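Local coordinates for protein Rho guanine nucleotide exchange factor 12 (Homo sapiens, PDB 1TXD) that acts as a guanine nucleotide exchange factor for the GTPase RhoA, the present piece comprising its helical DH domain and its PH domain, at residues L132-I135 / K136-K140; P168-M171 / Q172-K176; Q206-N209 / F210-A214; A218-K221 / Q222-D226. The protein carries 1 engineered substitution. All coordinates share one frame; numbering follows the deposited sequence.

Contact 1 of 4, residues L132-I135 / K136-K140; sequences LEMI and KSRQK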
loop_
_atom_site.group_PDB
_atom_site.type_symbol
_atom_site.label_atom_id
_atom_site.label_comp_id
_atom_site.label_asym_id
_atom_site.label_seq_id
_atom_site.Cartn_x
_atom_site.Cartn_y
_atom_site.Cartn_z
ATOM N N LEU A 132 -0.120 -10.392 1.900
ATOM C CA LEU A 132 1.123 -11.092 1.589
ATOM C C LEU A 132 1.621 -11.747 2.866
ATOM O O LEU A 132 2.334 -12.719 2.828
ATOM C CB LEU A 132 2.197 -10.115 1.061
ATOM C CG LEU A 132 2.016 -9.549 -0.356
ATOM C CD1 LEU A 132 3.261 -9.000 -0.870
ATOM C CD2 LEU A 132 1.465 -10.540 -1.389
ATOM N N GLU A 133 1.293 -11.165 4.007
ATOM C CA GLU A 133 1.780 -11.683 5.264
ATOM C C GLU A 133 0.910 -12.822 5.691
ATOM O O GLU A 133 1.404 -13.753 6.294
ATOM C CB GLU A 133 1.904 -10.571 6.332
ATOM C CG GLU A 133 1.846 -11.113 7.761
ATOM C CD GLU A 133 3.125 -11.761 8.196
ATOM O OE1 GLU A 133 4.221 -11.235 7.777
ATOM O OE2 GLU A 133 3.028 -12.756 8.994
ATOM N N MET A 134 -0.362 -12.785 5.335
ATOM C CA MET A 134 -1.262 -13.873 5.645
ATOM C C MET A 134 -0.930 -15.106 4.796
ATOM O O MET A 134 -1.012 -16.190 5.256
ATOM C CB MET A 134 -2.704 -13.458 5.396
ATOM C CG MET A 134 -3.700 -14.442 5.719
ATOM S SD MET A 134 -3.525 -15.172 7.355
ATOM C CE MET A 134 -4.726 -14.147 8.363
ATOM N N ILE A 135 -0.630 -14.920 3.521
ATOM C CA ILE A 135 -0.124 -15.982 2.671
ATOM C C ILE A 135 1.094 -16.655 3.303
ATOM O O ILE A 135 1.053 -17.847 3.435
ATOM C CB ILE A 135 0.183 -15.462 1.237
ATOM C CG1 ILE A 135 -1.087 -14.992 0.522
ATOM C CG2 ILE A 135 0.979 -16.467 0.405
ATOM C CD1 ILE A 135 -0.712 -13.994 -0.603
ATOM N N LYS A 136 2.147 -15.909 3.719
ATOM C CA LYS A 136 3.280 -16.499 4.395
ATOM C C LYS A 136 2.922 -17.232 5.666
ATOM O O LYS A 136 3.491 -18.285 5.935
ATOM C CB LYS A 136 4.345 -15.452 4.806
ATOM C CG LYS A 136 5.088 -14.787 3.662
ATOM C CD LYS A 136 6.570 -14.523 4.056
ATOM C CE LYS A 136 6.684 -13.362 5.045
ATOM N NZ LYS A 136 8.079 -13.210 5.679
ATOM N N SER A 137 2.007 -16.667 6.466
ATOM C CA SER A 137 1.696 -17.270 7.742
ATOM C C SER A 137 0.901 -18.531 7.491
ATOM O O SER A 137 1.144 -19.497 8.175
ATOM C CB SER A 137 1.014 -16.318 8.756
ATOM O OG SER A 137 -0.316 -16.023 8.413
ATOM N N ARG A 138 0.018 -18.579 6.515
ATOM C CA ARG A 138 -0.673 -19.881 6.249
ATOM C C ARG A 138 0.297 -20.882 5.620
ATOM O O ARG A 138 0.202 -22.055 5.877
ATOM C CB ARG A 138 -1.933 -19.731 5.436
ATOM C CG ARG A 138 -3.062 -18.803 5.988
ATOM C CD ARG A 138 -3.350 -18.947 7.424
ATOM N NE ARG A 138 -3.767 -20.252 7.845
ATOM C CZ ARG A 138 -3.832 -20.595 9.116
ATOM N NH1 ARG A 138 -3.484 -19.729 10.024
ATOM N NH2 ARG A 138 -4.264 -21.797 9.479
ATOM N N GLN A 139 1.280 -20.434 4.833
ATOM C CA GLN A 139 2.229 -21.372 4.245
ATOM C C GLN A 139 3.014 -22.062 5.391
ATOM O O GLN A 139 3.309 -23.299 5.351
ATOM C CB GLN A 139 3.211 -20.646 3.271
ATOM C CG GLN A 139 2.505 -20.292 1.959
ATOM C CD GLN A 139 3.323 -19.535 0.991
ATOM O OE1 GLN A 139 3.949 -18.494 1.318
ATOM N NE2 GLN A 139 3.360 -20.047 -0.204
ATOM N N LYS A 140 3.324 -21.247 6.408
ATOM C CA LYS A 140 4.167 -21.608 7.519
ATOM C C LYS A 140 3.464 -22.538 8.541
ATOM O O LYS A 140 4.114 -23.367 9.174
ATOM C CB LYS A 140 4.669 -20.309 8.190
ATOM C CG LYS A 140 5.486 -20.500 9.466
ATOM C CD LYS A 140 5.514 -19.197 10.340
ATOM C CE LYS A 140 5.475 -19.517 11.863
ATOM N NZ LYS A 140 6.786 -19.250 12.560
#

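Contact 2 of 4, residues P168-M171 / Q172-K176; sequences PTQM and QRLTK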
loop_
_atom_site.group_PDB
_atom_site.type_symbol
_atom_site.label_atom_id
_atom_site.label_comp_id
_atom_site.label_asym_id
_atom_site.label_seq_id
_atom_site.Cartn_x
_atom_site.Cartn_y
_atom_site.Cartn_z
ATOM N N PRO A 168 0.416 -7.861 -6.705
ATOM C CA PRO A 168 0.820 -6.473 -6.952
ATOM C C PRO A 168 0.551 -5.918 -8.403
ATOM O O PRO A 168 1.038 -4.786 -8.721
ATOM C CB PRO A 168 2.328 -6.459 -6.659
ATOM C CG PRO A 168 2.657 -7.671 -5.788
ATOM C CD PRO A 168 1.515 -8.770 -6.349
ATOM N N THR A 169 -0.135 -6.703 -9.251
ATOM C CA THR A 169 -0.430 -6.269 -10.604
ATOM C C THR A 169 -1.489 -5.173 -10.601
ATOM O O THR A 169 -1.380 -4.267 -11.473
ATOM C CB THR A 169 -0.841 -7.391 -11.547
ATOM O OG1 THR A 169 -1.910 -8.166 -10.969
ATOM C CG2 THR A 169 0.319 -8.368 -11.734
ATOM N N GLN A 170 -2.446 -5.189 -9.641
ATOM C CA GLN A 170 -3.422 -4.104 -9.560
ATOM C C GLN A 170 -2.764 -2.722 -9.317
ATOM O O GLN A 170 -3.029 -1.759 -10.055
ATOM C CB GLN A 170 -4.413 -4.328 -8.457
ATOM C CG GLN A 170 -5.540 -3.336 -8.491
ATOM C CD GLN A 170 -6.410 -3.404 -9.816
ATOM O OE1 GLN A 170 -6.399 -4.413 -10.571
ATOM N NE2 GLN A 170 -7.150 -2.332 -10.070
ATOM N N MET A 171 -1.905 -2.609 -8.310
ATOM C CA MET A 171 -1.235 -1.324 -8.051
ATOM C C MET A 171 -0.473 -0.904 -9.289
ATOM O O MET A 171 -0.521 0.270 -9.651
ATOM C CB MET A 171 -0.322 -1.427 -6.816
ATOM C CG MET A 171 0.522 -0.173 -6.442
ATOM S SD MET A 171 -0.458 1.110 -5.581
ATOM C CE MET A 171 -0.592 2.274 -6.841
ATOM N N GLN A 172 0.218 -1.828 -9.968
ATOM C CA GLN A 172 1.100 -1.428 -11.072
ATOM C C GLN A 172 0.261 -0.793 -12.194
ATOM O O GLN A 172 0.618 0.232 -12.753
ATOM C CB GLN A 172 1.944 -2.598 -11.630
ATOM C CG GLN A 172 2.996 -2.120 -12.718
ATOM C CD GLN A 172 4.110 -1.190 -12.163
ATOM O OE1 GLN A 172 4.177 -0.948 -10.943
ATOM N NE2 GLN A 172 5.001 -0.687 -13.051
ATOM N N ARG A 173 -0.864 -1.432 -12.493
ATOM C CA ARG A 173 -1.818 -0.974 -13.481
ATOM C C ARG A 173 -2.245 0.474 -13.257
ATOM O O ARG A 173 -2.303 1.293 -14.184
ATOM C CB ARG A 173 -3.045 -1.929 -13.537
ATOM C CG ARG A 173 -4.041 -1.542 -14.649
ATOM C CD ARG A 173 -3.399 -1.381 -16.032
ATOM N NE ARG A 173 -4.390 -1.191 -17.094
ATOM C CZ ARG A 173 -4.074 -0.825 -18.341
ATOM N NH1 ARG A 173 -2.832 -0.728 -18.663
ATOM N NH2 ARG A 173 -4.992 -0.598 -19.288
ATOM N N LEU A 174 -2.513 0.798 -12.016
ATOM C CA LEU A 174 -2.941 2.116 -11.682
ATOM C C LEU A 174 -1.816 3.141 -11.878
ATOM O O LEU A 174 -2.115 4.270 -12.147
ATOM C CB LEU A 174 -3.444 2.149 -10.261
ATOM C CG LEU A 174 -4.944 2.214 -10.096
ATOM C CD1 LEU A 174 -5.562 0.908 -10.517
ATOM C CD2 LEU A 174 -5.163 2.423 -8.670
ATOM N N THR A 175 -0.559 2.756 -11.783
ATOM C CA THR A 175 0.553 3.693 -12.092
ATOM C C THR A 175 0.628 3.977 -13.594
ATOM O O THR A 175 1.143 5.001 -13.984
ATOM C CB THR A 175 1.919 3.135 -11.647
ATOM O OG1 THR A 175 2.221 1.985 -12.438
ATOM C CG2 THR A 175 1.879 2.574 -10.208
ATOM N N LYS A 176 0.050 3.087 -14.417
ATOM C CA LYS A 176 0.137 3.161 -15.878
ATOM C C LYS A 176 -0.909 4.087 -16.525
ATOM O O LYS A 176 -0.653 4.726 -17.535
ATOM C CB LYS A 176 0.019 1.739 -16.481
ATOM C CG LYS A 176 1.192 0.770 -16.199
ATOM C CD LYS A 176 2.490 1.258 -16.816
ATOM C CE LYS A 176 3.739 0.512 -16.304
ATOM N NZ LYS A 176 3.778 -0.941 -16.635
#

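Contact 3 of 4, residues Q206-N209 / F210-A214; sequences QILN and FVNQA. Engineered in segment 210-214: F210 (natural residue Tyr).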
loop_
_atom_site.group_PDB
_atom_site.type_symbol
_atom_site.label_atom_id
_atom_site.label_comp_id
_atom_site.label_asym_id
_atom_site.label_seq_id
_atom_site.Cartn_x
_atom_site.Cartn_y
_atom_site.Cartn_z
ATOM N N GLN A 206 -5.037 11.838 -9.782
ATOM C CA GLN A 206 -5.769 11.938 -8.503
ATOM C C GLN A 206 -6.105 10.558 -7.908
ATOM O O GLN A 206 -5.927 10.350 -6.737
ATOM C CB GLN A 206 -7.086 12.701 -8.674
ATOM C CG GLN A 206 -7.007 14.230 -8.557
ATOM C CD GLN A 206 -8.399 14.879 -8.624
ATOM O OE1 GLN A 206 -8.598 15.833 -9.384
ATOM N NE2 GLN A 206 -9.368 14.328 -7.872
ATOM N N ILE A 207 -6.633 9.658 -8.728
ATOM C CA ILE A 207 -6.949 8.287 -8.328
ATOM C C ILE A 207 -5.715 7.562 -7.785
ATOM O O ILE A 207 -5.762 6.927 -6.742
ATOM C CB ILE A 207 -7.493 7.501 -9.514
ATOM C CG1 ILE A 207 -8.903 7.936 -9.852
ATOM C CG2 ILE A 207 -7.461 6.035 -9.246
ATOM C CD1 ILE A 207 -9.451 7.337 -11.200
ATOM N N LEU A 208 -4.627 7.638 -8.526
ATOM C CA LEU A 208 -3.398 7.020 -8.125
ATOM C C LEU A 208 -2.966 7.573 -6.775
ATOM O O LEU A 208 -2.657 6.786 -5.894
ATOM C CB LEU A 208 -2.304 7.258 -9.171
ATOM C CG LEU A 208 -0.883 6.842 -8.827
ATOM C CD1 LEU A 208 -0.803 5.361 -8.546
ATOM C CD2 LEU A 208 0.149 7.312 -9.958
ATOM N N ASN A 209 -2.933 8.903 -6.618
ATOM C CA ASN A 209 -2.568 9.511 -5.345
ATOM C C ASN A 209 -3.432 9.083 -4.155
ATOM O O ASN A 209 -2.908 8.975 -3.051
ATOM C CB ASN A 209 -2.568 11.047 -5.437
ATOM C CG ASN A 209 -1.476 11.571 -6.341
ATOM O OD1 ASN A 209 -1.727 12.417 -7.210
ATOM N ND2 ASN A 209 -0.253 11.077 -6.148
ATOM N N PHE A 210 -4.735 8.846 -4.388
ATOM C CA PHE A 210 -5.677 8.392 -3.350
ATOM C C PHE A 210 -5.354 6.957 -3.010
ATOM O O PHE A 210 -5.432 6.526 -1.877
ATOM C CB PHE A 210 -7.130 8.478 -3.873
ATOM C CG PHE A 210 -8.213 7.993 -2.886
ATOM C CD1 PHE A 210 -8.661 6.689 -2.904
ATOM C CD2 PHE A 210 -8.806 8.890 -1.983
ATOM C CE1 PHE A 210 -9.687 6.248 -2.014
ATOM C CE2 PHE A 210 -9.814 8.477 -1.094
ATOM C CZ PHE A 210 -10.252 7.131 -1.111
ATOM N N VAL A 211 -5.044 6.172 -4.022
ATOM C CA VAL A 211 -4.697 4.791 -3.759
ATOM C C VAL A 211 -3.369 4.734 -3.018
ATOM O O VAL A 211 -3.282 4.130 -1.964
ATOM C CB VAL A 211 -4.701 3.982 -4.984
ATOM C CG1 VAL A 211 -4.063 2.578 -4.703
ATOM C CG2 VAL A 211 -6.140 3.858 -5.417
ATOM N N ASN A 212 -2.363 5.414 -3.533
ATOM C CA ASN A 212 -1.059 5.478 -2.859
ATOM C C ASN A 212 -1.090 5.898 -1.395
ATOM O O ASN A 212 -0.217 5.507 -0.625
ATOM C CB ASN A 212 -0.076 6.408 -3.601
ATOM C CG ASN A 212 0.594 5.726 -4.794
ATOM O OD1 ASN A 212 0.557 4.491 -4.938
ATOM N ND2 ASN A 212 1.178 6.526 -5.675
ATOM N N GLN A 213 -2.043 6.740 -1.017
ATOM C CA GLN A 213 -2.046 7.310 0.329
ATOM C C GLN A 213 -2.660 6.261 1.270
ATOM O O GLN A 213 -2.230 6.068 2.388
ATOM C CB GLN A 213 -2.806 8.657 0.301
ATOM C CG GLN A 213 -2.851 9.468 1.573
ATOM C CD GLN A 213 -1.552 9.427 2.363
ATOM O OE1 GLN A 213 -0.515 9.881 1.871
ATOM N NE2 GLN A 213 -1.605 8.874 3.584
ATOM N N ALA A 214 -3.656 5.549 0.763
ATOM C CA ALA A 214 -4.264 4.462 1.482
ATOM C C ALA A 214 -3.232 3.368 1.705
ATOM O O ALA A 214 -3.248 2.716 2.732
ATOM C CB ALA A 214 -5.485 3.909 0.689
#

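Contact 4 of 4, residues A218-K221 / Q222-D226; sequences AENK and QRLED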
loop_
_atom_site.group_PDB
_atom_site.type_symbol
_atom_site.label_atom_id
_atom_site.label_comp_id
_atom_site.label_asym_id
_atom_site.label_seq_id
_atom_site.Cartn_x
_atom_site.Cartn_y
_atom_site.Cartn_z
ATOM N N ALA A 218 -1.949 1.977 5.244
ATOM C CA ALA A 218 -1.978 0.558 5.528
ATOM C C ALA A 218 -0.605 -0.097 5.790
ATOM O O ALA A 218 -0.498 -0.923 6.655
ATOM C CB ALA A 218 -2.727 -0.195 4.426
ATOM N N GLU A 219 0.434 0.204 5.035
ATOM C CA GLU A 219 1.748 -0.332 5.383
ATOM C C GLU A 219 2.179 0.052 6.828
ATOM O O GLU A 219 2.890 -0.717 7.500
ATOM C CB GLU A 219 2.817 0.209 4.409
ATOM C CG GLU A 219 2.682 -0.389 3.003
ATOM C CD GLU A 219 3.628 0.263 2.012
ATOM O OE1 GLU A 219 4.002 -0.379 1.006
ATOM O OE2 GLU A 219 3.971 1.431 2.229
ATOM N N ASN A 220 1.788 1.237 7.301
ATOM C CA ASN A 220 2.117 1.643 8.665
ATOM C C ASN A 220 1.379 0.776 9.663
ATOM O O ASN A 220 2.000 0.314 10.608
ATOM C CB ASN A 220 1.846 3.147 8.913
ATOM C CG ASN A 220 2.465 3.671 10.248
ATOM O OD1 ASN A 220 2.548 2.957 11.267
ATOM N ND2 ASN A 220 2.876 4.929 10.241
ATOM N N LYS A 221 0.090 0.482 9.428
ATOM C CA LYS A 221 -0.686 -0.364 10.340
ATOM C C LYS A 221 -0.229 -1.814 10.359
ATOM O O LYS A 221 -0.331 -2.469 11.393
ATOM C CB LYS A 221 -2.195 -0.377 10.000
ATOM C CG LYS A 221 -2.867 0.981 10.235
ATOM C CD LYS A 221 -4.273 1.045 9.601
ATOM C CE LYS A 221 -4.715 2.488 9.363
ATOM N NZ LYS A 221 -6.123 2.712 9.807
ATOM N N GLN A 222 0.191 -2.342 9.207
ATOM C CA GLN A 222 0.568 -3.750 9.119
ATOM C C GLN A 222 1.949 -3.946 9.797
ATOM O O GLN A 222 2.246 -4.997 10.409
ATOM C CB GLN A 222 0.522 -4.221 7.663
ATOM C CG GLN A 222 0.627 -5.754 7.464
ATOM C CD GLN A 222 2.072 -6.236 7.632
ATOM O OE1 GLN A 222 3.008 -5.606 7.095
ATOM N NE2 GLN A 222 2.271 -7.267 8.447
ATOM N N ARG A 223 2.781 -2.908 9.758
ATOM C CA ARG A 223 4.047 -2.962 10.480
ATOM C C ARG A 223 3.793 -3.095 11.968
ATOM O O ARG A 223 4.350 -3.954 12.636
ATOM C CB ARG A 223 4.855 -1.722 10.223
ATOM C CG ARG A 223 5.772 -1.838 9.042
ATOM C CD ARG A 223 6.848 -0.741 9.060
ATOM N NE ARG A 223 6.231 0.592 9.063
ATOM C CZ ARG A 223 5.948 1.357 7.977
ATOM N NH1 ARG A 223 6.201 0.947 6.733
ATOM N NH2 ARG A 223 5.405 2.567 8.147
ATOM N N LEU A 224 2.926 -2.232 12.475
ATOM C CA LEU A 224 2.475 -2.310 13.855
ATOM C C LEU A 224 1.882 -3.616 14.210
ATOM O O LEU A 224 2.186 -4.163 15.265
ATOM C CB LEU A 224 1.442 -1.216 14.129
ATOM C CG LEU A 224 2.024 0.103 14.623
ATOM C CD1 LEU A 224 0.873 1.045 14.951
ATOM C CD2 LEU A 224 2.893 -0.126 15.845
ATOM N N GLU A 225 1.026 -4.148 13.333
ATOM C CA GLU A 225 0.318 -5.400 13.636
ATOM C C GLU A 225 1.326 -6.537 13.832
ATOM O O GLU A 225 1.131 -7.484 14.613
ATOM C CB GLU A 225 -0.621 -5.709 12.460
ATOM C CG GLU A 225 -1.580 -6.820 12.695
ATOM C CD GLU A 225 -2.601 -6.895 11.562
ATOM O OE1 GLU A 225 -3.450 -5.988 11.476
ATOM O OE2 GLU A 225 -2.540 -7.848 10.764
ATOM N N ASP A 226 2.394 -6.434 13.055
ATOM C CA ASP A 226 3.566 -7.303 13.141
ATOM C C ASP A 226 4.298 -7.063 14.454
ATOM O O ASP A 226 4.658 -8.006 15.148
ATOM C CB ASP A 226 4.537 -7.004 11.978
ATOM C CG ASP A 226 5.629 -8.063 11.851
ATOM O OD1 ASP A 226 5.287 -9.258 11.619
ATOM O OD2 ASP A 226 6.842 -7.777 11.983
HETATM O O HOH W 1 3.718 -2.945 6.113
#

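Contact 1 of 4, residues L132-I135 / K136-K140
The carbonyl of M134 is gripped by R138 N, one turn further along helix 128-141, in a backbone hydrogen bond of 2.9 Å. The same M134 O has a second close neighbour, S137 OG, at 3.2 Å; a serine hydroxyl is short enough to fold back onto its own helix, and its chi1 of 72° turns it that way, although where its proton goes is not settled. I135 O receives Q139 N at 2.9 Å.

The side chains then pack along the helix in pairs. M134 and R138 run side by side in the same direction, with SD of M134 3.8 Å from CD of R138, so that the flexible thioether lies against the aliphatic part of the arginine. I135 and Q139 do likewise: OE1 of Q139 comes within 3.7 Å of CG2 of I135, while I135 itself is buried against I68 and L163. Replacing Q139 with a glycine would probably uncover this flank of the I135 methyl and weaken the packing on F145 and V149. Amphipathic side chains thus suit this surface helix of the DH domain: Q139 covers CG2 of I135, and R138 lies along M134 while its NE makes a long, weak ion pair with E64.

Contact 2 of 4, residues P168-M171 / Q172-K176
M171 reaches its terminal methyl forward over the next turn of helix 169-186, where CE lies 4.2 Å from CG2 of T175 and, more loosely, near CB of L174. Its CG stands anti to the backbone N (chi1 177°), and bends at the two following torsions carry CE across T175 at about a right angle. An unbranched, flexible methionine suits this place because it also has to fit against L208, V211 and N212 of helix 191-230.

One residue earlier, Q170 and L174 cross obliquely, NE2 of the amide passing 3.6 Å from CD1 of the leucine. That amide is buried, but both its ends are satisfied: OE1 is hydrogen-bonded to H39 and NE2 to H79, which should fix its rotation. R173 leads away from the contact to a salt bridge with E36 and a hydrogen bond to T35, leaving its CB 3.5 Å from T169 O.

Underneath runs the regular backbone pattern, with R173 N bonded to T169 O at 3.1 Å and T175 N to M171 O at 3.3 Å. P168 takes the N-cap position, where a proline's lack of an N-H costs the helix nothing. A helix whose buried polar side chains reach helices 20-57 and 72-90, and whose M171 and L174 meet helices 112-126 and 191-230, is a central element of the elongated DH helical bundle.

Contact 3 of 4, residues Q206-N209 / F210-A214
F210 N bonds to Q206 O at 3.0 Å, V211 N to I207 O and N212 N to L208 O, the consecutive i to i+4 bonds of an alpha helix. This is the middle of helix 191-230, the long last helix of the DH bundle. The third bond is short, 2.7 Å, and almost straight, with an angle of 178° at the hydrogen; N212 N approaches nearly along the C=O axis. The bond from Q213 N to N209 O is weak.

Among the side chains, L208 and N212 carry the contact. With CG of L208 anti to its own nitrogen (chi1 172°), the isobutyl group leans along the helix until CD1 lies 3.7 Å from ND2 of N212. The asparagine amide also lies against the preceding turn, CG 3.6 Å from L208 O. With an alanine in place of N212 the amide is gone, and CD1 of L208 would probably be left without the group it packs on.

V211 suits its buried position facing helix 169-186, where its beta-branched shape meets L174. F210, an engineered residue replacing the natural tyrosine, extends from the other flank toward helix 112-126, forming a cation-pi interaction with K118 and meeting the ring of H119. Q213 turns away from the contact, its NE2 hydrogen-bonded to E217.

Back on the buried flank, V211 also rests against the backbone of the preceding turn, its CG2 3.4 Å from I207 O.

Contact 4 of 4, residues A218-K221 / Q222-D226
A chi1 of -90° sends the R223 side chain back along the helix toward E219 and N220, and a bend at chi3 lays its guanidinium flat against their backbone. This is an i to i+3 and i+4 contact in the last part of helix 191-230, the long helix that leads from the DH bundle toward the PH domain.

E219 O sits over the centre of the guanidinium, 3.7 Å above its plane, and also accepts R223 N at 3.1 Å, the donor lying above the carbonyl plane. Arginine suits the spot because its flat, charged end can spread over a carbonyl while its stem follows the helix. At the far end of the group, NH2 comes within 3.7 Å of CB of N220, with the amide and guanidinium planes 46° apart. The amide itself is tied to the PH side by a hydrogen bond from N220 ND2 to M257 O, a fitting task for a short polar residue, and L224 packs on L252. On another flank A218 and Q222 touch F130 of helix 128-141; alanine is small enough for so buried a position.

A water joins the two segments as well, donating to E219 O at 2.8 Å and to OE1 of Q222 at 2.9 Å.

In the fold
From the N terminus, the four contacts follow one another in series; none nests in or crosses another, and each links one helical turn to the next without closing a loop. Contact 1 lies on helix 128-141, contact 2 on helix 169-186, and contacts 3 and 4 in succession on helix 191-230. Helices 169-186 and 191-230 are consecutive in the chain and pack together where contacts 2 and 3 touch, their centres about 12 Å apart. Contact 1 meets contact 4 more lightly, through E133 and Q222. Helix 191-230 therefore joins the DH bundle at contact 3 to the PH-facing end at contact 4.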